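Local structure of UPF0098 protein YbcL (Escherichia coli, 1FUX) at residues 123-129 / 150-156. The protein is of unknown function but, as a periplasmic member of the phosphatidylethanolamine-binding protein family related to Raf kinase inhibitor protein, may bind a small anionic or phosphorylated ligand. Residues are numbered along the deposited sequence.
Sequences KVWALKT and NKIATAE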
loop_
_atom_site.group_PDB
_atom_site.type_symbol
_atom_site.label_atom_id
_atom_site.label_comp_id
_atom_site.label_asym_id
_atom_site.label_seq_id
_atom_site.Cartn_x
_atom_site.Cartn_y
_atom_site.Cartn_z
ATOM N N LYS A 123 2.604 13.220 -8.965
ATOM C CA LYS A 123 3.898 13.766 -8.594
ATOM C C LYS A 123 5.042 13.264 -9.442
ATOM O O LYS A 123 5.204 12.082 -9.739
ATOM C CB LYS A 123 4.095 13.309 -7.120
ATOM C CG LYS A 123 5.429 13.698 -6.450
ATOM C CD LYS A 123 5.092 13.602 -4.945
ATOM C CE LYS A 123 6.296 13.656 -4.037
ATOM N NZ LYS A 123 5.875 13.294 -2.631
ATOM N N VAL A 124 5.878 14.214 -9.947
ATOM C CA VAL A 124 7.047 13.817 -10.683
ATOM C C VAL A 124 8.284 13.981 -9.801
ATOM O O VAL A 124 8.395 14.983 -9.087
ATOM C CB VAL A 124 7.241 14.730 -11.953
ATOM C CG1 VAL A 124 8.379 14.103 -12.733
ATOM C CG2 VAL A 124 5.925 14.731 -12.717
ATOM N N TRP A 125 9.199 13.056 -9.830
ATOM C CA TRP A 125 10.406 12.982 -9.055
ATOM C C TRP A 125 11.664 13.045 -9.923
ATOM O O TRP A 125 11.765 12.282 -10.881
ATOM C CB TRP A 125 10.554 11.647 -8.291
ATOM C CG TRP A 125 9.345 11.264 -7.491
ATOM C CD1 TRP A 125 8.086 10.997 -7.966
ATOM C CD2 TRP A 125 9.284 11.039 -6.071
ATOM N NE1 TRP A 125 7.220 10.672 -6.934
ATOM C CE2 TRP A 125 7.956 10.645 -5.773
ATOM C CE3 TRP A 125 10.246 11.119 -5.060
ATOM C CZ2 TRP A 125 7.575 10.342 -4.469
ATOM C CZ3 TRP A 125 9.846 10.834 -3.767
ATOM C CH2 TRP A 125 8.542 10.441 -3.500
ATOM N N ALA A 126 12.602 13.880 -9.518
ATOM C CA ALA A 126 13.921 13.992 -10.125
ATOM C C ALA A 126 14.849 13.205 -9.193
ATOM O O ALA A 126 14.940 13.547 -7.999
ATOM C CB ALA A 126 14.473 15.402 -10.223
ATOM N N LEU A 127 15.452 12.147 -9.682
ATOM C CA LEU A 127 16.262 11.318 -8.802
ATOM C C LEU A 127 17.756 11.370 -9.119
ATOM O O LEU A 127 18.179 11.480 -10.283
ATOM C CB LEU A 127 15.776 9.881 -8.924
ATOM C CG LEU A 127 14.250 9.695 -8.786
ATOM C CD1 LEU A 127 13.862 8.318 -9.289
ATOM C CD2 LEU A 127 13.797 9.961 -7.367
ATOM N N LYS A 128 18.540 11.132 -8.054
ATOM C CA LYS A 128 19.989 11.114 -8.159
ATOM C C LYS A 128 20.573 9.795 -8.610
ATOM O O LYS A 128 21.808 9.649 -8.605
ATOM C CB LYS A 128 20.614 11.476 -6.796
ATOM C CG LYS A 128 20.557 10.359 -5.755
ATOM C CD LYS A 128 21.061 10.905 -4.420
ATOM C CE LYS A 128 20.618 10.056 -3.240
ATOM N NZ LYS A 128 20.547 10.878 -1.989
ATOM N N THR A 129 19.795 8.817 -9.038
ATOM C CA THR A 129 20.277 7.546 -9.506
ATOM C C THR A 129 19.697 7.213 -10.893
ATOM O O THR A 129 18.585 7.659 -11.155
ATOM C CB THR A 129 19.815 6.363 -8.630
ATOM O OG1 THR A 129 19.739 6.826 -7.282
ATOM C CG2 THR A 129 20.794 5.229 -8.820
ATOM N N ASN A 150 16.203 8.479 -3.016
ATOM C CA ASN A 150 16.970 8.999 -4.165
ATOM C C ASN A 150 16.463 10.332 -4.645
ATOM O O ASN A 150 16.936 10.878 -5.666
ATOM C CB ASN A 150 16.913 7.937 -5.270
ATOM C CG ASN A 150 17.667 6.686 -4.877
ATOM O OD1 ASN A 150 18.891 6.639 -4.992
ATOM N ND2 ASN A 150 17.022 5.646 -4.386
ATOM N N LYS A 151 15.507 10.935 -3.974
ATOM C CA LYS A 151 14.941 12.216 -4.347
ATOM C C LYS A 151 15.923 13.402 -4.382
ATOM O O LYS A 151 16.644 13.610 -3.408
ATOM C CB LYS A 151 13.865 12.623 -3.343
ATOM C CG LYS A 151 12.950 13.743 -3.780
ATOM C CD LYS A 151 12.025 14.145 -2.614
ATOM C CE LYS A 151 11.666 15.624 -2.696
ATOM N NZ LYS A 151 10.405 15.995 -1.976
ATOM N N ILE A 152 15.859 14.197 -5.443
ATOM C CA ILE A 152 16.556 15.476 -5.525
ATOM C C ILE A 152 15.467 16.519 -5.328
ATOM O O ILE A 152 15.531 17.413 -4.500
ATOM C CB ILE A 152 17.276 15.714 -6.871
ATOM C CG1 ILE A 152 18.299 14.638 -7.112
ATOM C CG2 ILE A 152 17.885 17.117 -6.902
ATOM C CD1 ILE A 152 19.293 14.872 -8.239
ATOM N N ALA A 153 14.391 16.422 -6.142
ATOM C CA ALA A 153 13.295 17.353 -6.080
ATOM C C ALA A 153 11.980 16.748 -6.570
ATOM O O ALA A 153 12.027 15.708 -7.247
ATOM C CB ALA A 153 13.572 18.578 -6.970
ATOM N N THR A 154 10.840 17.335 -6.239
ATOM C CA THR A 154 9.571 16.823 -6.751
ATOM C C THR A 154 8.669 17.993 -7.118
ATOM O O THR A 154 8.751 19.151 -6.638
ATOM C CB THR A 154 8.825 15.842 -5.802
ATOM O OG1 THR A 154 8.372 16.582 -4.665
ATOM C CG2 THR A 154 9.693 14.664 -5.368
ATOM N N ALA A 155 7.721 17.743 -8.046
ATOM C CA ALA A 155 6.715 18.697 -8.402
ATOM C C ALA A 155 5.381 17.930 -8.543
ATOM O O ALA A 155 5.428 16.789 -9.013
ATOM C CB ALA A 155 6.987 19.396 -9.734
ATOM N N GLU A 156 4.295 18.559 -8.222
ATOM C CA GLU A 156 3.041 17.791 -8.304
ATOM C C GLU A 156 1.841 18.609 -8.704
ATOM O O GLU A 156 1.787 19.848 -8.633
ATOM C CB GLU A 156 2.880 17.119 -6.919
ATOM C CG GLU A 156 2.479 18.070 -5.830
ATOM C CD GLU A 156 2.694 17.552 -4.421
ATOM O OE1 GLU A 156 1.715 17.209 -3.730
ATOM O OE2 GLU A 156 3.871 17.510 -3.993
HETATM O O HOH W 1 4.710 15.790 -1.921
HETATM O O HOH W 2 8.556 13.700 -1.536
#
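W125 lays its indole obliquely against T154, with CE3 3.6 Å from T154 CG2, and also meets the aliphatic part of K151, CE3 lying 4.0 Å from K151 CG. L147 of helix 140-148 packs on W125, whose NE1 is hydrogen-bonded to T51 OG1 of strand 47-54. On this face the extended K123 runs over T154; one water joins K123 NZ (2.8 Å) to E156 OE2 (2.8 Å), a second links K123 NZ (2.9 Å) to K151 NZ (3.0 Å). Between the strands, antiparallel backbones are hydrogen-bonded through V124 N to A155 O (2.8 Å), A155 N to V124 O (3.0 Å) and A126 N to A153 O (3.0 Å). A126 O accepts hydrogen bonds from I152 N at 2.8 Å and, weakly, A153 N at 3.5 Å, so two residues oppose one and the register slips before K128 N donates one to N150 O (2.9 Å). This is a classic beta bulge, formed where the chain following helix 140-148 turns a corner within strand 151-161, outermost within this chain in an antiparallel sheet of the PEBP fold.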